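PDB 5EVJ: arsenite methyltransferase from Chlamydomonas reinhardtii, which probably transfers methyl groups from S-adenosylmethionine to trivalent arsenic bound by glutathione, yielding mono-, di- and trimethylated arsenicals. Local coordinates for residues T240-E248 with Y304-F312; D286-I297 with H336-Y347. The protein carries 15 engineered substitutions. All coordinates share one frame; numbering follows the deposited sequence.

Contact 1 of 2, residues T240-E248 with Y304-F312; sequences TDPRQLEAE and YDLDDHHRF. Engineered in segment 240-248: A247 (natural residue Cys).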
loop_
_atom_site.group_PDB
_atom_site.type_symbol
_atom_site.label_atom_id
_atom_site.label_comp_id
_atom_site.label_asym_id
_atom_site.label_seq_id
_atom_site.Cartn_x
_atom_site.Cartn_y
_atom_site.Cartn_z
ATOM N N THR A 240 13.516 3.472 0.296
ATOM C CA THR A 240 14.414 3.924 1.322
ATOM C C THR A 240 13.754 4.446 2.571
ATOM O O THR A 240 14.425 4.548 3.590
ATOM C CB THR A 240 15.317 4.943 0.731
ATOM O OG1 THR A 240 15.785 4.399 -0.491
ATOM C CG2 THR A 240 16.510 5.293 1.664
ATOM N N ASP A 241 12.456 4.796 2.512
ATOM C CA ASP A 241 11.797 5.417 3.693
ATOM C C ASP A 241 10.348 5.053 3.789
ATOM O O ASP A 241 9.470 5.887 3.554
ATOM C CB ASP A 241 12.045 6.898 3.699
ATOM C CG ASP A 241 11.351 7.628 4.881
ATOM O OD1 ASP A 241 11.081 7.024 5.955
ATOM O OD2 ASP A 241 11.057 8.828 4.747
ATOM N N PRO A 242 10.076 3.775 4.085
ATOM C CA PRO A 242 8.725 3.329 4.311
ATOM C C PRO A 242 8.006 4.204 5.318
ATOM O O PRO A 242 8.606 4.615 6.258
ATOM C CB PRO A 242 8.903 1.918 4.936
ATOM C CG PRO A 242 10.185 1.436 4.395
ATOM C CD PRO A 242 11.035 2.712 4.453
ATOM N N ARG A 243 6.718 4.456 5.106
ATOM C CA ARG A 243 5.936 5.311 5.984
ATOM C C ARG A 243 4.725 4.537 6.375
ATOM O O ARG A 243 4.083 3.894 5.564
ATOM C CB ARG A 243 5.508 6.589 5.263
ATOM C CG ARG A 243 6.643 7.546 4.927
ATOM C CD ARG A 243 7.068 8.441 6.092
ATOM N NE ARG A 243 8.220 9.239 5.648
ATOM C CZ ARG A 243 8.132 10.520 5.308
ATOM N NH1 ARG A 243 6.976 11.136 5.413
ATOM N NH2 ARG A 243 9.204 11.187 4.888
ATOM N N GLN A 244 4.427 4.604 7.643
ATOM C CA GLN A 244 3.328 3.907 8.247
ATOM C C GLN A 244 2.077 4.820 8.144
ATOM O O GLN A 244 2.048 5.959 8.654
ATOM C CB GLN A 244 3.771 3.599 9.689
ATOM C CG GLN A 244 2.633 3.228 10.603
ATOM C CD GLN A 244 3.122 2.682 11.931
ATOM O OE1 GLN A 244 4.012 1.830 11.982
ATOM N NE2 GLN A 244 2.540 3.187 13.020
ATOM N N LEU A 245 1.037 4.363 7.480
ATOM C CA LEU A 245 -0.141 5.224 7.373
ATOM C C LEU A 245 -1.036 5.011 8.591
ATOM O O LEU A 245 -1.572 5.958 9.139
ATOM C CB LEU A 245 -0.928 4.915 6.067
ATOM C CG LEU A 245 -2.288 5.661 5.923
ATOM C CD1 LEU A 245 -2.106 7.179 5.976
ATOM C CD2 LEU A 245 -3.107 5.277 4.707
ATOM N N GLU A 246 -1.186 3.758 9.024
ATOM C CA GLU A 246 -1.936 3.452 10.221
ATOM C C GLU A 246 -1.699 2.012 10.712
ATOM O O GLU A 246 -1.368 1.097 9.944
ATOM C CB GLU A 246 -3.422 3.660 10.007
ATOM C CG GLU A 246 -4.086 2.577 9.172
ATOM C CD GLU A 246 -5.475 3.010 8.726
ATOM O OE1 GLU A 246 -6.387 3.124 9.583
ATOM O OE2 GLU A 246 -5.654 3.255 7.514
ATOM N N ALA A 247 -1.836 1.849 12.014
ATOM C CA ALA A 247 -1.531 0.586 12.643
ATOM C C ALA A 247 -2.623 0.331 13.660
ATOM O O ALA A 247 -3.090 1.244 14.355
ATOM C CB ALA A 247 -0.167 0.639 13.322
ATOM N N GLU A 248 -3.043 -0.909 13.709
ATOM C CA GLU A 248 -3.942 -1.355 14.740
ATOM C C GLU A 248 -3.365 -2.628 15.396
ATOM O O GLU A 248 -3.037 -3.620 14.710
ATOM C CB GLU A 248 -5.383 -1.556 14.190
ATOM C CG GLU A 248 -6.255 -0.286 14.014
ATOM C CD GLU A 248 -6.210 0.734 15.184
ATOM O OE1 GLU A 248 -6.173 0.319 16.369
ATOM O OE2 GLU A 248 -6.227 1.975 14.926
ATOM N N TYR A 304 -5.459 16.237 4.476
ATOM C CA TYR A 304 -4.974 14.963 3.946
ATOM C C TYR A 304 -3.852 14.349 4.811
ATOM O O TYR A 304 -2.810 14.994 5.096
ATOM C CB TYR A 304 -4.388 15.240 2.588
ATOM C CG TYR A 304 -3.805 13.993 1.977
ATOM C CD1 TYR A 304 -4.641 12.999 1.474
ATOM C CD2 TYR A 304 -2.429 13.814 1.895
ATOM C CE1 TYR A 304 -4.110 11.841 0.909
ATOM C CE2 TYR A 304 -1.888 12.683 1.307
ATOM C CZ TYR A 304 -2.734 11.696 0.834
ATOM O OH TYR A 304 -2.211 10.560 0.287
ATOM N N ASP A 305 -4.046 13.133 5.243
ATOM C CA ASP A 305 -2.923 12.367 5.846
ATOM C C ASP A 305 -1.984 11.678 4.848
ATOM O O ASP A 305 -2.353 10.655 4.250
ATOM C CB ASP A 305 -3.469 11.303 6.811
ATOM C CG ASP A 305 -4.321 11.931 7.963
ATOM O OD1 ASP A 305 -3.877 12.933 8.588
ATOM O OD2 ASP A 305 -5.449 11.442 8.176
ATOM N N LEU A 306 -0.767 12.196 4.695
ATOM C CA LEU A 306 0.261 11.433 4.026
ATOM C C LEU A 306 0.517 10.167 4.844
ATOM O O LEU A 306 0.566 9.047 4.325
ATOM C CB LEU A 306 1.553 12.238 3.926
ATOM C CG LEU A 306 2.804 11.470 3.412
ATOM C CD1 LEU A 306 2.632 10.998 1.942
ATOM C CD2 LEU A 306 3.998 12.431 3.465
ATOM N N ASP A 307 0.807 10.333 6.124
ATOM C CA ASP A 307 1.155 9.157 6.959
ATOM C C ASP A 307 0.796 9.579 8.353
ATOM O O ASP A 307 0.363 10.718 8.536
ATOM C CB ASP A 307 2.637 8.770 6.844
ATOM C CG ASP A 307 3.575 9.919 7.123
ATOM O OD1 ASP A 307 3.399 10.619 8.154
ATOM O OD2 ASP A 307 4.533 10.121 6.324
ATOM N N ASP A 308 1.008 8.703 9.334
ATOM C CA ASP A 308 0.547 8.991 10.684
ATOM C C ASP A 308 1.341 10.073 11.421
ATOM O O ASP A 308 0.973 10.390 12.535
ATOM C CB ASP A 308 0.513 7.718 11.519
ATOM C CG ASP A 308 1.895 7.101 11.705
ATOM O OD1 ASP A 308 2.927 7.678 11.304
ATOM O OD2 ASP A 308 1.933 5.978 12.230
ATOM N N HIS A 309 2.416 10.608 10.815
ATOM C CA HIS A 309 3.146 11.806 11.377
ATOM C C HIS A 309 3.027 13.048 10.525
ATOM O O HIS A 309 3.706 14.043 10.772
ATOM C CB HIS A 309 4.632 11.487 11.597
ATOM C CG HIS A 309 4.824 10.368 12.564
ATOM N ND1 HIS A 309 4.640 10.521 13.925
ATOM C CD2 HIS A 309 5.093 9.059 12.369
ATOM C CE1 HIS A 309 4.821 9.366 14.528
ATOM N NE2 HIS A 309 5.103 8.461 13.609
ATOM N N HIS A 310 2.182 13.000 9.506
ATOM C CA HIS A 310 2.115 14.138 8.563
ATOM C C HIS A 310 0.704 14.332 8.096
ATOM O O HIS A 310 0.271 13.688 7.138
ATOM C CB HIS A 310 3.028 13.936 7.337
ATOM C CG HIS A 310 4.482 13.813 7.676
ATOM N ND1 HIS A 310 5.043 12.636 8.119
ATOM C CD2 HIS A 310 5.485 14.730 7.648
ATOM C CE1 HIS A 310 6.334 12.824 8.331
ATOM N NE2 HIS A 310 6.626 14.090 8.052
ATOM N N ARG A 311 0.006 15.240 8.753
ATOM C CA ARG A 311 -1.333 15.633 8.359
ATOM C C ARG A 311 -1.271 17.058 7.822
ATOM O O ARG A 311 -0.778 17.918 8.510
ATOM C CB ARG A 311 -2.265 15.572 9.568
ATOM C CG ARG A 311 -3.639 16.184 9.354
ATOM C CD ARG A 311 -4.486 15.748 10.531
ATOM N NE ARG A 311 -5.853 15.471 10.141
ATOM C CZ ARG A 311 -6.813 16.401 10.060
ATOM N NH1 ARG A 311 -6.548 17.690 10.370
ATOM N NH2 ARG A 311 -8.051 16.042 9.675
ATOM N N PHE A 312 -1.760 17.270 6.610
ATOM C CA PHE A 312 -1.730 18.531 5.924
ATOM C C PHE A 312 -3.112 19.079 5.925
ATOM O O PHE A 312 -4.099 18.408 5.449
ATOM C CB PHE A 312 -1.365 18.370 4.440
ATOM C CG PHE A 312 0.044 17.950 4.233
ATOM C CD1 PHE A 312 0.397 16.583 4.310
ATOM C CD2 PHE A 312 1.040 18.925 4.077
ATOM C CE1 PHE A 312 1.713 16.213 4.199
ATOM C CE2 PHE A 312 2.378 18.541 3.990
ATOM C CZ PHE A 312 2.701 17.182 4.038
#
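L245 and D307 bring the two backbones closest, CA to CA 4.2 Å, and next to them D308 N donates a nearly straight hydrogen bond to Q244 O. The side chains add a salt bridge. R243 NH1 meets D307 OD2 at 2.8 Å, with the oxygen in the guanidinium plane. The chain of R243 bends at chi2 (-82°), which lays CD and NH1 beside the same carboxylate oxygen. NH1 also lies over one face of the H310 ring, 3.4 Å from H310 CE1. On its other edge the guanidinium grips D241 side-on: NE and NH2 both bond to D241 OD2. N323 and T324 of helix 322-329 bond to D241 OD2 and R243 NH1 respectively.

Strand 243-249 is an edge strand of the seven-stranded mixed sheet, whose order 3-2-1-4-5-7-6 is that of Rossmann-like methyltransferases. Its partner here is the corner of a small hairpin. L306 and D307 face H310 in a classic beta bulge, and D307 to H310 form a type I turn. D307 also holds this turn with its second oxygen. D307 OD1 accepts H310 ND1 (2.6 Å) through its syn lone pair and H309 N on the anti side, the latter making an Asx turn. The salt-bridged carboxylate is therefore fixed from both segments.

Q244 extends from a CG anti to its backbone N (chi1 163°). Its NE2 donates to D308 OD2 at 3.0 Å, a bent bond, because that oxygen lies 32° out of the amide plane. L245 CD1 bends back to touch the hairpin backbone, 3.7 Å from L306 O.

Contact 2 of 2, residues D286-I297 with H336-Y347; sequences DYGQVAVYKGTI and HFTIIGDRAVHY
V290 pairs with I340 and V292 with T338 as hydrogen-bonded pairs of an antiparallel ladder, strand 289-293 against strand 337-340. K294 N to H336 O (2.8 Å) carries the bonding past its end.

Packing is tight around H336. I297 CG1 sits over one face of the imidazole, 3.3 Å from the H336 ring centroid. T296 OG1 and H336 ND1 share a hydrogen bond of 2.6 Å at the ring edge, so face and edge are both held. Beside it Y293 CD1 presses on the F337 ring, 3.4 Å from F337 CZ, with the planes oblique at 43°.

The other end is looser and wetter. The extended R343 chain passes obliquely over the Y287 ring, with R343 CD 3.8 Å from the Y287 centroid. Guanidinium and ring are almost parallel, 14° apart. One water joins Y287 OH to R343 NH1, and another joins Q289 NE2 to R343 NE. Y287 OH is also hydrogen-bonded to E281, and Q279 O takes R343 NH2. Without the Y287 ring, as with an alanine here, R343 would probably lose its flat support and E281 a partner.

V290, V292, T338 and I340 line the more exposed face of the sheet. On the opposite face A291 and Y293 pack on F312 of strand 310-313, F337 on Y304, and F337 and I339 on V328 of helix 322-329. Strand 318-320 flanks strand 289-293 on its other edge.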
loop_
_atom_site.group_PDB
_atom_site.type_symbol
_atom_site.label_atom_id
_atom_site.label_comp_id
_atom_site.label_asym_id
_atom_site.label_seq_id
_atom_site.Cartn_x
_atom_site.Cartn_y
_atom_site.Cartn_z
ATOM N N ASP A 286 17.118 18.306 5.441
ATOM C CA ASP A 286 16.459 19.613 5.426
ATOM C C ASP A 286 16.850 20.410 4.198
ATOM O O ASP A 286 17.945 20.909 4.152
ATOM C CB ASP A 286 16.895 20.397 6.677
ATOM C CG ASP A 286 16.035 21.714 6.914
ATOM O OD1 ASP A 286 15.288 22.169 5.969
ATOM O OD2 ASP A 286 16.090 22.228 8.086
ATOM N N TYR A 287 15.969 20.590 3.233
ATOM C CA TYR A 287 16.283 21.481 2.125
ATOM C C TYR A 287 15.456 22.791 2.190
ATOM O O TYR A 287 15.412 23.548 1.208
ATOM C CB TYR A 287 16.057 20.753 0.784
ATOM C CG TYR A 287 16.850 19.501 0.667
ATOM C CD1 TYR A 287 18.185 19.541 0.324
ATOM C CD2 TYR A 287 16.269 18.255 0.927
ATOM C CE1 TYR A 287 18.937 18.370 0.242
ATOM C CE2 TYR A 287 16.994 17.101 0.833
ATOM C CZ TYR A 287 18.345 17.174 0.512
ATOM O OH TYR A 287 19.092 16.032 0.410
ATOM N N GLY A 288 14.857 23.079 3.348
ATOM C CA GLY A 288 14.045 24.289 3.505
ATOM C C GLY A 288 12.778 24.376 2.645
ATOM O O GLY A 288 12.310 25.506 2.313
ATOM N N GLN A 289 12.211 23.211 2.285
ATOM C CA GLN A 289 11.024 23.222 1.487
ATOM C C GLN A 289 9.762 23.411 2.331
ATOM O O GLN A 289 9.720 23.054 3.539
ATOM C CB GLN A 289 10.932 21.960 0.629
ATOM C CG GLN A 289 12.048 21.794 -0.391
ATOM C CD GLN A 289 12.254 20.304 -0.701
ATOM O OE1 GLN A 289 12.541 19.494 0.185
ATOM N NE2 GLN A 289 11.987 19.937 -1.925
ATOM N N VAL A 290 8.722 23.929 1.670
ATOM C CA VAL A 290 7.357 24.020 2.293
ATOM C C VAL A 290 6.339 23.360 1.398
ATOM O O VAL A 290 6.365 23.623 0.190
ATOM C CB VAL A 290 6.986 25.528 2.411
ATOM C CG1 VAL A 290 5.535 25.754 2.876
ATOM C CG2 VAL A 290 8.022 26.231 3.312
ATOM N N ALA A 291 5.412 22.611 1.991
ATOM C CA ALA A 291 4.302 21.946 1.290
ATOM C C ALA A 291 2.910 22.538 1.642
ATOM O O ALA A 291 2.628 22.917 2.820
ATOM C CB ALA A 291 4.293 20.430 1.580
ATOM N N VAL A 292 2.050 22.656 0.628
ATOM C CA VAL A 292 0.741 23.170 0.881
ATOM C C VAL A 292 -0.123 22.210 0.150
ATOM O O VAL A 292 0.038 22.004 -1.102
ATOM C CB VAL A 292 0.531 24.623 0.312
ATOM C CG1 VAL A 292 -0.807 25.242 0.757
ATOM C CG2 VAL A 292 1.683 25.530 0.692
ATOM N N TYR A 293 -0.987 21.571 0.932
ATOM C CA TYR A 293 -2.013 20.790 0.369
ATOM C C TYR A 293 -3.154 21.646 -0.073
ATOM O O TYR A 293 -3.651 22.461 0.693
ATOM C CB TYR A 293 -2.436 19.805 1.353
ATOM C CG TYR A 293 -3.638 19.062 0.876
ATOM C CD1 TYR A 293 -3.571 18.278 -0.290
ATOM C CD2 TYR A 293 -4.841 19.084 1.638
ATOM C CE1 TYR A 293 -4.684 17.557 -0.724
ATOM C CE2 TYR A 293 -5.957 18.347 1.205
ATOM C CZ TYR A 293 -5.885 17.582 0.020
ATOM O OH TYR A 293 -6.978 16.846 -0.437
ATOM N N LYS A 294 -3.542 21.499 -1.338
ATOM C CA LYS A 294 -4.506 22.395 -1.985
ATOM C C LYS A 294 -5.977 21.974 -1.788
ATOM O O LYS A 294 -6.885 22.672 -2.229
ATOM C CB LYS A 294 -4.188 22.610 -3.519
ATOM C CG LYS A 294 -2.984 23.485 -3.783
ATOM C CD LYS A 294 -2.782 23.747 -5.288
ATOM C CE LYS A 294 -2.114 22.530 -5.904
ATOM N NZ LYS A 294 -1.381 22.836 -7.161
ATOM N N GLY A 295 -6.228 20.862 -1.137
ATOM C CA GLY A 295 -7.604 20.522 -0.779
ATOM C C GLY A 295 -8.418 19.749 -1.805
ATOM O O GLY A 295 -9.622 19.496 -1.579
ATOM N N THR A 296 -7.742 19.307 -2.878
ATOM C CA THR A 296 -8.387 18.887 -4.086
ATOM C C THR A 296 -8.505 17.373 -4.173
ATOM O O THR A 296 -8.933 16.833 -5.183
ATOM C CB THR A 296 -7.693 19.454 -5.326
ATOM O OG1 THR A 296 -6.276 19.219 -5.255
ATOM C CG2 THR A 296 -7.975 21.051 -5.497
ATOM N N ILE A 297 -8.143 16.645 -3.131
ATOM C CA ILE A 297 -8.252 15.189 -3.286
ATOM C C ILE A 297 -9.605 14.780 -2.801
ATOM O O ILE A 297 -9.933 15.029 -1.635
ATOM C CB ILE A 297 -7.187 14.429 -2.545
ATOM C CG1 ILE A 297 -5.859 14.754 -3.164
ATOM C CG2 ILE A 297 -7.553 12.934 -2.381
ATOM C CD1 ILE A 297 -4.692 14.171 -2.407
ATOM N N HIS A 336 -2.060 17.911 -6.368
ATOM C CA HIS A 336 -2.792 18.456 -5.229
ATOM C C HIS A 336 -1.944 19.226 -4.211
ATOM O O HIS A 336 -2.480 19.611 -3.136
ATOM C CB HIS A 336 -3.515 17.341 -4.510
ATOM C CG HIS A 336 -4.274 16.444 -5.431
ATOM N ND1 HIS A 336 -5.452 16.825 -6.023
ATOM C CD2 HIS A 336 -4.000 15.191 -5.904
ATOM C CE1 HIS A 336 -5.885 15.859 -6.823
ATOM N NE2 HIS A 336 -5.036 14.846 -6.742
ATOM N N PHE A 337 -0.655 19.433 -4.492
ATOM C CA PHE A 337 0.243 20.052 -3.525
ATOM C C PHE A 337 1.066 21.103 -4.183
ATOM O O PHE A 337 1.427 20.910 -5.301
ATOM C CB PHE A 337 1.235 19.025 -2.954
ATOM C CG PHE A 337 0.590 18.135 -1.980
ATOM C CD1 PHE A 337 -0.048 17.002 -2.404
ATOM C CD2 PHE A 337 0.594 18.471 -0.596
ATOM C CE1 PHE A 337 -0.682 16.160 -1.491
ATOM C CE2 PHE A 337 -0.039 17.633 0.333
ATOM C CZ PHE A 337 -0.697 16.491 -0.092
ATOM N N THR A 338 1.442 22.157 -3.456
ATOM C CA THR A 338 2.447 23.102 -3.922
ATOM C C THR A 338 3.636 22.900 -3.020
ATOM O O THR A 338 3.501 22.806 -1.783
ATOM C CB THR A 338 1.935 24.577 -3.731
ATOM O OG1 THR A 338 0.614 24.718 -4.279
ATOM C CG2 THR A 338 2.863 25.680 -4.330
ATOM N N ILE A 339 4.808 22.894 -3.640
ATOM C CA ILE A 339 6.073 22.859 -2.958
ATOM C C ILE A 339 6.728 24.170 -3.165
ATOM O O ILE A 339 6.920 24.620 -4.295
ATOM C CB ILE A 339 7.034 21.823 -3.607
ATOM C CG1 ILE A 339 6.400 20.435 -3.591
ATOM C CG2 ILE A 339 8.237 21.686 -2.734
ATOM C CD1 ILE A 339 6.053 19.970 -2.162
ATOM N N ILE A 340 7.151 24.783 -2.079
ATOM C CA ILE A 340 7.907 26.001 -2.241
ATOM C C ILE A 340 9.320 25.677 -1.846
ATOM O O ILE A 340 9.580 25.142 -0.771
ATOM C CB ILE A 340 7.325 27.078 -1.298
ATOM C CG1 ILE A 340 5.940 27.519 -1.805
ATOM C CG2 ILE A 340 8.228 28.266 -1.275
ATOM C CD1 ILE A 340 4.892 27.728 -0.725
ATOM N N GLY A 341 10.251 26.053 -2.688
ATOM C CA GLY A 341 11.646 25.758 -2.459
ATOM C C GLY A 341 12.113 24.689 -3.408
ATOM O O GLY A 341 11.406 24.301 -4.334
ATOM N N ASP A 342 13.334 24.210 -3.191
ATOM C CA ASP A 342 13.846 23.087 -3.929
ATOM C C ASP A 342 15.050 22.519 -3.162
ATOM O O ASP A 342 15.186 22.738 -1.959
ATOM C CB ASP A 342 14.192 23.539 -5.342
ATOM C CG ASP A 342 15.252 24.576 -5.348
ATOM O OD1 ASP A 342 15.956 24.724 -4.311
ATOM O OD2 ASP A 342 15.392 25.249 -6.377
ATOM N N ARG A 343 15.900 21.753 -3.839
ATOM C CA ARG A 343 16.952 21.030 -3.156
ATOM C C ARG A 343 18.301 21.612 -3.507
ATOM O O ARG A 343 19.278 20.964 -3.285
ATOM C CB ARG A 343 16.902 19.516 -3.484
ATOM C CG ARG A 343 15.728 18.781 -2.888
ATOM C CD ARG A 343 16.172 17.310 -2.815
ATOM N NE ARG A 343 15.091 16.407 -2.458
ATOM C CZ ARG A 343 15.240 15.127 -2.090
ATOM N NH1 ARG A 343 16.476 14.537 -2.039
ATOM N NH2 ARG A 343 14.126 14.406 -1.816
ATOM N N ALA A 344 18.383 22.851 -3.999
ATOM C CA ALA A 344 19.713 23.444 -4.325
ATOM C C ALA A 344 20.609 23.717 -3.112
ATOM O O ALA A 344 21.833 23.894 -3.236
ATOM C CB ALA A 344 19.603 24.682 -5.224
ATOM N N VAL A 345 20.015 23.768 -1.937
ATOM C CA VAL A 345 20.803 24.099 -0.782
ATOM C C VAL A 345 20.369 23.191 0.284
ATOM O O VAL A 345 19.183 23.114 0.574
ATOM C CB VAL A 345 20.661 25.587 -0.271
ATOM C CG1 VAL A 345 21.522 25.749 0.991
ATOM C CG2 VAL A 345 21.049 26.638 -1.364
ATOM N N HIS A 346 21.356 22.513 0.875
ATOM C CA HIS A 346 21.104 21.603 1.993
ATOM C C HIS A 346 21.399 22.304 3.314
ATOM O O HIS A 346 22.470 22.962 3.485
ATOM C CB HIS A 346 21.981 20.334 1.780
ATOM C CG HIS A 346 21.951 19.349 2.898
ATOM N ND1 HIS A 346 20.855 18.562 3.170
ATOM C CD2 HIS A 346 22.900 18.986 3.781
ATOM C CE1 HIS A 346 21.108 17.788 4.216
ATOM N NE2 HIS A 346 22.348 18.033 4.598
ATOM N N TYR A 347 20.499 22.117 4.270
ATOM C CA TYR A 347 20.599 22.832 5.547
ATOM C C TYR A 347 20.976 21.967 6.708
ATOM O O TYR A 347 21.231 22.483 7.808
ATOM C CB TYR A 347 19.258 23.577 5.902
ATOM C CG TYR A 347 18.928 24.665 4.898
ATOM C CD1 TYR A 347 19.463 25.954 5.018
ATOM C CD2 TYR A 347 18.109 24.382 3.805
ATOM C CE1 TYR A 347 19.172 26.931 4.059
ATOM C CE2 TYR A 347 17.811 25.332 2.830
ATOM C CZ TYR A 347 18.331 26.599 2.948
ATOM O OH TYR A 347 18.010 27.497 1.949
HETATM O O HOH W 1 19.016 15.608 -2.772
HETATM O O HOH W 2 13.928 25.114 -0.349
HETATM O O HOH W 3 12.224 17.019 -2.349
HETATM O O HOH W 4 11.338 20.913 -4.544
#

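Overall arrangement
From the N terminus the chain first lays down 240-248, at the edge of the methyltransferase sheet. It passes through strand 266-274 and reaches 286-297. Next comes 304-312, which closes contact 1. After strand 318-320 and helix 322-329 the chain arrives at 336-347 and closes contact 2. The two loops therefore cross and do not nest. Their centres lie about 17 Å apart, and the hairpin 304-312 joins them directly: F312 CB lies 3.6 Å from Y293 CB, and the F312 ring meets F337 edge-to-face. Contact 1 ties the hairpin to the large sheet. Contact 2 builds two strands of the small antiparallel sheet. Helix 322-329 touches both.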